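Local coordinates for protein ThreeFoil (Artificial gene, PDB 3PG0) that is a designed three-fold symmetric beta-trefoil that holds a sodium ion and probably binds sugars, as ricin-type lectin domains do, at residues K30-H35 against Q159-D164; G37-V42 against Y56-G61. All blocks are in the same frame, centred on the assembly; numbering follows the deposited sequence. Where two conformers were deposited one is given.

Contact 1: residues K30-H35 against Q159-D164; sequences KLVARH and QWRLVD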
ATOM      1  N   LYS A  30       3.435  -9.697  -2.856  0.77 13.53           N
ATOM      2  CA  LYS A  30       2.719  -9.368  -1.644  0.77 13.25           C
ATOM      3  C   LYS A  30       3.558  -8.327  -0.924  0.77 12.23           C
ATOM      4  O   LYS A  30       4.786  -8.288  -1.066  0.77 12.31           O
ATOM      5  CB  LYS A  30       2.396 -10.589  -0.768  0.77 18.90           C
ATOM      6  CG  LYS A  30       3.562 -11.316  -0.109  0.77 21.06           C
ATOM      7  CD  LYS A  30       3.017 -12.273   0.972  0.77 20.65           C
ATOM      8  CE  LYS A  30       4.122 -12.931   1.809  0.77 23.48           C
ATOM      9  NZ  LYS A  30       3.575 -13.638   3.032  0.77 24.17           N
ATOM     10  N   LEU A  31       2.881  -7.447  -0.199  1.00 10.68           N
ATOM     11  CA  LEU A  31       3.556  -6.433   0.587  1.00  8.60           C
ATOM     12  C   LEU A  31       3.237  -6.703   2.039  1.00  9.16           C
ATOM     13  O   LEU A  31       2.073  -6.650   2.442  1.00 12.03           O
ATOM     14  CB  LEU A  31       3.105  -5.014   0.185  1.00  9.95           C
ATOM     15  CG  LEU A  31       3.739  -4.477  -1.098  1.00 11.91           C
ATOM     16  CD1 LEU A  31       3.108  -5.124  -2.288  1.00 14.59           C
ATOM     17  CD2 LEU A  31       3.581  -2.964  -1.187  1.00 13.57           C
ATOM     18  N   VAL A  32       4.278  -7.000   2.819  1.00  9.19           N
ATOM     19  CA  VAL A  32       4.116  -7.461   4.195  1.00  9.66           C
ATOM     20  C   VAL A  32       4.698  -6.425   5.146  1.00  9.09           C
ATOM     21  O   VAL A  32       5.864  -6.044   5.018  1.00 11.36           O
ATOM     22  CB  VAL A  32       4.841  -8.808   4.410  1.00 11.98           C
ATOM     23  CG1 VAL A  32       4.707  -9.272   5.853  1.00 16.48           C
ATOM     24  CG2 VAL A  32       4.287  -9.853   3.457  1.00 17.03           C
ATOM     25  N   ALA A  33       3.881  -5.960   6.087  1.00 10.33           N
ATOM     26  CA  ALA A  33       4.351  -4.982   7.069  1.00  7.92           C
ATOM     27  C   ALA A  33       5.353  -5.617   8.021  1.00 11.72           C
ATOM     28  O   ALA A  33       5.164  -6.749   8.494  1.00 11.67           O
ATOM     29  CB  ALA A  33       3.181  -4.385   7.839  1.00 11.39           C
ATOM     30  N   ARG A  34       6.416  -4.879   8.316  1.00 10.72           N
ATOM     31  CA  ARG A  34       7.509  -5.421   9.119  1.00  9.62           C
ATOM     32  C   ARG A  34       7.068  -5.764  10.532  1.00 13.86           C
ATOM     33  O   ARG A  34       7.486  -6.782  11.091  1.00 14.96           O
ATOM     34  CB  ARG A  34       8.665  -4.426   9.153  1.00 11.04           C
ATOM     35  CG  ARG A  34       9.869  -4.915   9.926  1.00 13.86           C
ATOM     36  CD  ARG A  34      11.057  -3.976   9.780  1.00 12.22           C
ATOM     37  NE  ARG A  34      12.220  -4.529  10.479  1.00 20.67           N
ATOM     38  CZ  ARG A  34      13.442  -4.003  10.444  1.00 26.52           C
ATOM     39  NH1 ARG A  34      13.678  -2.904   9.744  1.00 20.63           N
ATOM     40  NH2 ARG A  34      14.437  -4.584  11.107  1.00 28.04           N
ATOM     41  N   HIS A  35       6.228  -4.917  11.116  1.00 11.09           N
ATOM     42  CA  HIS A  35       5.838  -5.130  12.507  1.00  9.61           C
ATOM     43  C   HIS A  35       4.922  -6.340  12.666  1.00 14.18           C
ATOM     44  O   HIS A  35       5.052  -7.093  13.618  1.00 15.47           O
ATOM     45  CB  HIS A  35       5.187  -3.864  13.097  1.00 12.74           C
ATOM     46  CG  HIS A  35       3.790  -3.615  12.607  1.00 10.38           C
ATOM     47  ND1 HIS A  35       3.467  -3.559  11.267  1.00  9.67           N
ATOM     48  CD2 HIS A  35       2.631  -3.425  13.282  1.00 10.34           C
ATOM     49  CE1 HIS A  35       2.171  -3.330  11.138  1.00  8.35           C
ATOM     50  NE2 HIS A  35       1.642  -3.242  12.349  1.00 10.74           N
ATOM     51  N   GLN A 159       7.239   0.074   7.352  1.00  9.88           N
ATOM     52  CA  GLN A 159       8.228  -0.628   6.542  1.00 10.05           C
ATOM     53  C   GLN A 159       7.600  -1.885   5.966  1.00  8.91           C
ATOM     54  O   GLN A 159       6.841  -2.577   6.657  1.00 11.02           O
ATOM     55  CB  GLN A 159       9.445  -0.990   7.391  1.00 10.07           C
ATOM     56  CG  GLN A 159      10.142   0.204   8.020  1.00 11.16           C
ATOM     57  CD  GLN A 159      11.363  -0.215   8.812  1.00 15.64           C
ATOM     58  OE1 GLN A 159      12.156  -1.044   8.357  1.00 17.69           O
ATOM     59  NE2 GLN A 159      11.517   0.345  10.007  1.00 18.07           N
ATOM     60  N   TRP A 160       7.918  -2.173   4.704  1.00  9.74           N
ATOM     61  CA  TRP A 160       7.224  -3.207   3.948  1.00 10.05           C
ATOM     62  C   TRP A 160       8.226  -4.112   3.248  1.00  8.68           C
ATOM     63  O   TRP A 160       9.192  -3.633   2.634  1.00 11.66           O
ATOM     64  CB  TRP A 160       6.274  -2.561   2.913  1.00  7.28           C
ATOM     65  CG  TRP A 160       5.226  -1.726   3.560  1.00  9.11           C
ATOM     66  CD1 TRP A 160       5.334  -0.410   3.927  1.00 10.64           C
ATOM     67  CD2 TRP A 160       3.917  -2.154   3.968  1.00  8.90           C
ATOM     68  NE1 TRP A 160       4.169   0.010   4.532  1.00 10.14           N
ATOM     69  CE2 TRP A 160       3.284  -1.039   4.570  1.00 10.41           C
ATOM     70  CE3 TRP A 160       3.217  -3.368   3.876  1.00 10.25           C
ATOM     71  CZ2 TRP A 160       1.981  -1.093   5.070  1.00  9.77           C
ATOM     72  CZ3 TRP A 160       1.919  -3.426   4.385  1.00  9.90           C
ATOM     73  CH2 TRP A 160       1.314  -2.283   4.972  1.00  9.31           C
ATOM     74  N   ARG A 161       8.002  -5.417   3.345  1.00  9.40           N
ATOM     75  CA  ARG A 161       8.792  -6.379   2.588  1.00  9.39           C
ATOM     76  C   ARG A 161       8.031  -6.594   1.288  1.00 14.10           C
ATOM     77  O   ARG A 161       6.829  -6.894   1.312  1.00 14.81           O
ATOM     78  CB  ARG A 161       8.930  -7.697   3.362  1.00 15.77           C
ATOM     79  CG  ARG A 161      10.044  -8.591   2.873  1.00 24.30           C
ATOM     80  CD  ARG A 161      10.389  -9.674   3.900  1.00 39.67           C
ATOM     81  NE  ARG A 161       9.404 -10.755   3.938  1.00 58.01           N
ATOM     82  CZ  ARG A 161       8.547 -10.961   4.935  1.00 69.44           C
ATOM     83  NH1 ARG A 161       8.549 -10.162   5.995  1.00 73.40           N
ATOM     84  NH2 ARG A 161       7.688 -11.974   4.877  1.00 71.39           N
ATOM     85  N   LEU A 162       8.713  -6.407   0.158  0.68 12.07           N
ATOM     86  CA  LEU A 162       8.130  -6.704  -1.146  0.68 12.28           C
ATOM     87  C   LEU A 162       8.522  -8.120  -1.541  0.68 16.30           C
ATOM     88  O   LEU A 162       9.664  -8.367  -1.936  0.68 16.83           O
ATOM     89  CB  LEU A 162       8.610  -5.716  -2.214  0.68 15.18           C
ATOM     90  CG  LEU A 162       7.803  -4.434  -2.439  0.68 21.81           C
ATOM     91  CD1 LEU A 162       7.439  -3.756  -1.139  0.68 19.19           C
ATOM     92  CD2 LEU A 162       8.578  -3.482  -3.347  0.68 25.17           C
ATOM     93  N   VAL A 163       7.569  -9.043  -1.428  1.00 14.58           N
ATOM     94  CA  VAL A 163       7.820 -10.457  -1.668  1.00 15.26           C
ATOM     95  C   VAL A 163       7.318 -10.896  -3.043  1.00 21.85           C
ATOM     96  O   VAL A 163       6.117 -10.881  -3.328  1.00 16.03           O
ATOM     97  CB  VAL A 163       7.162 -11.331  -0.585  1.00 19.31           C
ATOM     98  CG1 VAL A 163       7.488 -12.806  -0.819  1.00 25.71           C
ATOM     99  CG2 VAL A 163       7.592 -10.887   0.811  1.00 23.39           C
ATOM    100  N   ASP A 164       8.262 -11.283  -3.888  1.00 21.29           N
ATOM    101  CA  ASP A 164       7.999 -11.693  -5.258  1.00 23.94           C
ATOM    102  C   ASP A 164       7.129 -12.957  -5.298  1.00 23.62           C
ATOM    103  O   ASP A 164       7.483 -13.971  -4.704  1.00 23.74           O
ATOM    104  CB  ASP A 164       9.349 -11.948  -5.940  1.00 37.18           C
ATOM    105  CG  ASP A 164       9.229 -12.153  -7.431  1.00 51.90           C
ATOM    106  OD1 ASP A 164       8.180 -12.657  -7.881  1.00 55.76           O
ATOM    107  OD2 ASP A 164      10.193 -11.818  -8.154  1.00 58.67           O
TER
HETATM  108  O   HOH W   1       6.816 -14.396   3.377  1.00 37.90           O
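Strands 30-33 and 160-164 run antiparallel, their axes 155° apart in direction and 4.4 Å apart at closest approach. The register pairs Lys-30 with Val-163 and Val-32 with Arg-161 as hydrogen-bonded pairs, each closed by two backbone bonds, while Leu-31/Leu-162 and Ala-33/Trp-160 are non-hydrogen-bonded pairs. Past the strand end, Arg-34 N still donates to Gln-159 O (2.9 Å).

One face of the sheet carries Leu-31, Ala-33, Trp-160 and Leu-162. Ala-33 CB sits over the six-membered ring of Trp-160, 20° off its normal, in a CH-pi contact. Trp-160 CG lies anti to the carbonyl carbon (chi1 -61°), which folds the indole across the neighbouring strand; its NE1 bonds to Leu-134 O. Beside it, Leu-162 CD1 packs on Leu-31 CG at 3.8 Å.

On the other face, Lys-30 CG touches Val-163 CB (3.6 Å), and a bend at chi3 lays the Arg-161 guanidinium with one face against Val-32. Water 1 accepts from Arg-161 NH2 at 3.0 Å and weakly from Lys-30 NZ, bridging two like charges. At the end, Arg-34 NH1 donates to Gln-159 OE1 (2.8 Å); the acceptor lies in the guanidinium plane, although guanidinium and amide are nearly perpendicular.

Pairing the first strand of the chain with the last is how the beta-trefoil closes its barrel.

Contact 2: residues G37-V42 against Y56-G61; sequences GKALDV and YSYSGG. With BTB (2-[bis-(2-hydroxy-ethyl)-amino]-2-hydroxymethyl-propane-1,3-diol), chain D.
Lys-38 and Ala-39 meet Tyr-56 and Ser-57 where the antiparallel hairpin of strands 39-42 and 53-56 opens into the following loop, part of the beta-trefoil. Just before them, Gly-37 O accepts a hydrogen bond from water 2, which in turn accepts from Tyr-58 N at 3.0 Å, joining the two backbones through solvent.

Lys-38 lays its extended chain alongside Ser-57: CE comes to 3.6 Å from Ser-57 OG, while NZ continues to its hydrogen-bond partner, Thr-141 O. Ala-39 forms the one bridge between the segments, a hydrogen-bonded pair with Tyr-56. Its two bonds differ in geometry: Tyr-56 N approaches Ala-39 O in the carbonyl plane, whereas Ala-39 N stands above the carbonyl plane of Tyr-56, 43° out of it. Ala-39 CB meets the edge of the Tyr-58 ring, 3.6 Å from CD1; the face of that ring takes Gly-60 N over its centre.

Asp-41 has CG anti to its backbone N (chi1 177°), which directs the carboxylate to the flank of Tyr-56, with OD2 3.3 Å from Tyr-56 CB. Gln-64 NE2 donates to the same OD2 and helps to fix the rotation of the carboxylate. An aromatic ring beside an acid occurs in carbohydrate sites of ricin-type lectins, though no sugar is bound here. A buffer molecule, BTB, probably from the crystallisation liquor, lies beside Asp-41 and Tyr-56; its exact placement is doubtful, but as modelled BTB C6 sits over one face of the Tyr-56 ring, offset toward its rim.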
ATOM      1  N   GLY A  37       3.855  -8.685  10.029  1.00 12.97           N
ATOM      2  CA  GLY A  37       4.013  -9.804   9.114  1.00 15.04           C
ATOM      3  C   GLY A  37       2.737 -10.070   8.324  1.00 14.57           C
ATOM      4  O   GLY A  37       2.600 -11.105   7.649  1.00 15.83           O
ATOM      5  N   LYS A  38       1.817  -9.112   8.378  0.68 13.06           N
ATOM      6  CA  LYS A  38       0.546  -9.217   7.671  0.68 10.65           C
ATOM      7  C   LYS A  38       0.531  -8.363   6.397  0.68  9.14           C
ATOM      8  O   LYS A  38       1.309  -7.412   6.261  0.68 10.95           O
ATOM      9  CB  LYS A  38      -0.609  -8.870   8.610  0.68 11.03           C
ATOM     10  CG  LYS A  38      -0.674  -9.841   9.809  0.68 13.68           C
ATOM     11  CD  LYS A  38      -1.861  -9.577  10.710  0.68 15.33           C
ATOM     12  CE  LYS A  38      -1.884 -10.577  11.858  0.68 16.28           C
ATOM     13  NZ  LYS A  38      -3.078 -10.396  12.717  0.68 17.58           N
ATOM     14  N   ALA A  39      -0.351  -8.718   5.469  1.00  8.46           N
ATOM     15  CA  ALA A  39      -0.271  -8.254   4.094  1.00 10.21           C
ATOM     16  C   ALA A  39      -1.189  -7.082   3.766  1.00 10.48           C
ATOM     17  O   ALA A  39      -2.268  -6.932   4.343  1.00 10.19           O
ATOM     18  CB  ALA A  39      -0.574  -9.442   3.138  1.00  9.46           C
ATOM     19  N   LEU A  40      -0.745  -6.270   2.813  1.00  9.05           N
ATOM     20  CA  LEU A  40      -1.564  -5.224   2.230  1.00  9.76           C
ATOM     21  C   LEU A  40      -2.734  -5.852   1.473  1.00  8.70           C
ATOM     22  O   LEU A  40      -2.538  -6.668   0.566  1.00  8.95           O
ATOM     23  CB  LEU A  40      -0.702  -4.379   1.293  1.00  7.66           C
ATOM     24  CG  LEU A  40      -1.281  -3.052   0.805  1.00  8.86           C
ATOM     25  CD1 LEU A  40      -1.391  -2.065   1.971  1.00 10.09           C
ATOM     26  CD2 LEU A  40      -0.379  -2.500  -0.300  1.00  9.85           C
ATOM     27  N   ASP A  41      -3.950  -5.449   1.834  1.00  8.19           N
ATOM     28  CA  ASP A  41      -5.142  -6.212   1.497  1.00  7.87           C
ATOM     29  C   ASP A  41      -6.299  -5.281   1.119  1.00  7.65           C
ATOM     30  O   ASP A  41      -6.578  -4.317   1.831  1.00  8.92           O
ATOM     31  CB  ASP A  41      -5.479  -7.066   2.732  1.00  8.94           C
ATOM     32  CG  ASP A  41      -6.748  -7.892   2.576  1.00 13.49           C
ATOM     33  OD1 ASP A  41      -7.836  -7.323   2.322  1.00 11.90           O
ATOM     34  OD2 ASP A  41      -6.661  -9.118   2.762  1.00 13.47           O
ATOM     35  N   VAL A  42      -6.967  -5.556  -0.007  1.00  8.72           N
ATOM     36  CA  VAL A  42      -8.197  -4.816  -0.317  1.00  6.36           C
ATOM     37  C   VAL A  42      -9.384  -5.527   0.326  1.00 11.97           C
ATOM     38  O   VAL A  42      -9.694  -6.680   0.004  1.00 10.69           O
ATOM     39  CB  VAL A  42      -8.456  -4.670  -1.823  1.00  9.76           C
ATOM     40  CG1 VAL A  42      -9.757  -3.890  -2.053  1.00  9.10           C
ATOM     41  CG2 VAL A  42      -7.276  -3.965  -2.509  1.00  8.38           C
ATOM     42  N   TYR A  56      -4.006  -7.612   6.587  1.00 11.71           N
ATOM     43  CA  TYR A  56      -4.677  -8.868   6.895  1.00 11.48           C
ATOM     44  C   TYR A  56      -3.725 -10.043   6.706  1.00 12.78           C
ATOM     45  O   TYR A  56      -2.866 -10.025   5.827  1.00 11.14           O
ATOM     46  CB  TYR A  56      -5.936  -9.042   6.026  1.00 12.80           C
ATOM     47  CG  TYR A  56      -7.029  -9.893   6.655  1.00 12.79           C
ATOM     48  CD1 TYR A  56      -8.049  -9.303   7.394  1.00 12.90           C
ATOM     49  CD2 TYR A  56      -7.055 -11.268   6.477  1.00 21.27           C
ATOM     50  CE1 TYR A  56      -9.055 -10.076   7.963  1.00 19.07           C
ATOM     51  CE2 TYR A  56      -8.053 -12.038   7.036  1.00 22.68           C
ATOM     52  CZ  TYR A  56      -9.045 -11.441   7.778  1.00 24.66           C
ATOM     53  OH  TYR A  56     -10.038 -12.221   8.337  1.00 28.86           O
ATOM     54  N   SER A  57      -3.876 -11.066   7.542  1.00 10.63           N
ATOM     55  CA  SER A  57      -3.079 -12.274   7.379  1.00 10.46           C
ATOM     56  C   SER A  57      -3.115 -12.753   5.925  1.00 10.57           C
ATOM     57  O   SER A  57      -4.184 -12.822   5.315  1.00 13.22           O
ATOM     58  CB  SER A  57      -3.612 -13.377   8.287  1.00 15.27           C
ATOM     59  OG  SER A  57      -3.388 -13.051   9.642  1.00 20.47           O
ATOM     60  N   TYR A  58      -1.951 -13.107   5.387  1.00 13.57           N
ATOM     61  CA  TYR A  58      -1.851 -13.489   3.977  1.00 14.24           C
ATOM     62  C   TYR A  58      -2.438 -14.875   3.718  1.00 17.00           C
ATOM     63  O   TYR A  58      -2.043 -15.855   4.360  1.00 17.00           O
ATOM     64  CB  TYR A  58      -0.397 -13.462   3.501  1.00 14.12           C
ATOM     65  CG  TYR A  58      -0.281 -13.572   2.005  1.00 13.10           C
ATOM     66  CD1 TYR A  58      -0.653 -12.507   1.199  1.00 12.96           C
ATOM     67  CD2 TYR A  58       0.180 -14.736   1.390  1.00 14.71           C
ATOM     68  CE1 TYR A  58      -0.563 -12.575  -0.170  1.00 14.72           C
ATOM     69  CE2 TYR A  58       0.271 -14.820   0.006  1.00 12.42           C
ATOM     70  CZ  TYR A  58      -0.098 -13.736  -0.768  1.00 17.15           C
ATOM     71  OH  TYR A  58      -0.013 -13.807  -2.145  1.00 16.19           O
ATOM     72  N   SER A  59      -3.367 -14.947   2.763  1.00 14.91           N
ATOM     73  CA  SER A  59      -4.016 -16.199   2.379  1.00 15.97           C
ATOM     74  C   SER A  59      -3.738 -16.547   0.915  1.00 17.52           C
ATOM     75  O   SER A  59      -4.154 -17.606   0.433  1.00 18.35           O
ATOM     76  CB  SER A  59      -5.527 -16.074   2.561  1.00 19.06           C
ATOM     77  OG  SER A  59      -6.052 -15.148   1.614  1.00 20.32           O
ATOM     78  N   GLY A  60      -3.071 -15.646   0.204  1.00 13.67           N
ATOM     79  CA  GLY A  60      -2.833 -15.811  -1.223  1.00 16.57           C
ATOM     80  C   GLY A  60      -3.996 -15.313  -2.069  1.00 14.56           C
ATOM     81  O   GLY A  60      -4.061 -15.550  -3.279  1.00 14.11           O
ATOM     82  N   GLY A  61      -4.932 -14.616  -1.435  1.00 14.73           N
ATOM     83  CA  GLY A  61      -6.062 -14.064  -2.157  1.00 12.69           C
ATOM     84  C   GLY A  61      -5.588 -13.069  -3.204  1.00 14.45           C
ATOM     85  O   GLY A  61      -4.589 -12.372  -3.001  1.00 12.70           O
TER
HETATM   86  C1  BTB D 144     -11.786 -12.967   4.977  1.00 42.85           C
HETATM   87  O1  BTB D 144     -10.915 -13.843   5.552  1.00 49.10           O
HETATM   88  C2  BTB D 144     -11.270 -12.545   3.598  1.00 42.30           C
HETATM   89  C3  BTB D 144     -10.764 -13.755   2.860  1.00 47.76           C
HETATM   90  O3  BTB D 144     -11.797 -14.478   2.360  1.00 53.71           O
HETATM   91  C4  BTB D 144     -12.404 -11.928   2.878  1.00 42.84           C
HETATM   92  O4  BTB D 144     -12.035 -11.643   1.517  1.00 40.02           O
HETATM   93  N   BTB D 144     -10.143 -11.526   3.760  1.00 31.04           N
HETATM   94  C5  BTB D 144     -10.657 -10.370   4.503  1.00 30.57           C
HETATM   95  C6  BTB D 144      -9.735  -9.220   4.300  1.00 17.01           C
HETATM   96  O6  BTB D 144      -9.933  -8.623   3.009  1.00 12.86           O
HETATM   97  C7  BTB D 144      -9.695 -11.100   2.470  1.00 29.30           C
HETATM   98  C8  BTB D 144      -8.194 -11.163   2.303  1.00 11.07           C
HETATM   99  O8  BTB D 144      -7.764 -12.433   2.617  1.00 36.53           O
HETATM  100  O   HOH W   2       0.492 -13.033   7.045  1.00 20.35           O

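In the fold
The centres of contacts 1 and 2 lie 10 Å apart, and strands 28-33 and 39-42, consecutive in the chain, connect them directly. Leu-31 O and Leu-40 N are 2.9 Å apart, and Ala-33 N and Lys-38 O 3.0 Å, both probable hydrogen bonds; Lys-30 CB also packs on Tyr-58 CE1. Along the chain, 30-35 comes first, both segments of contact 2 follow, and 159-164 returns last. Contact 2 is therefore local, with 13 residues between its segments, whereas contact 1 spans 123 and joins the two ends of the fold. Strand 28-33 pairs with 160-164 and is followed by 39-42, so the barrel closure and the hairpin beside BTB are neighbours.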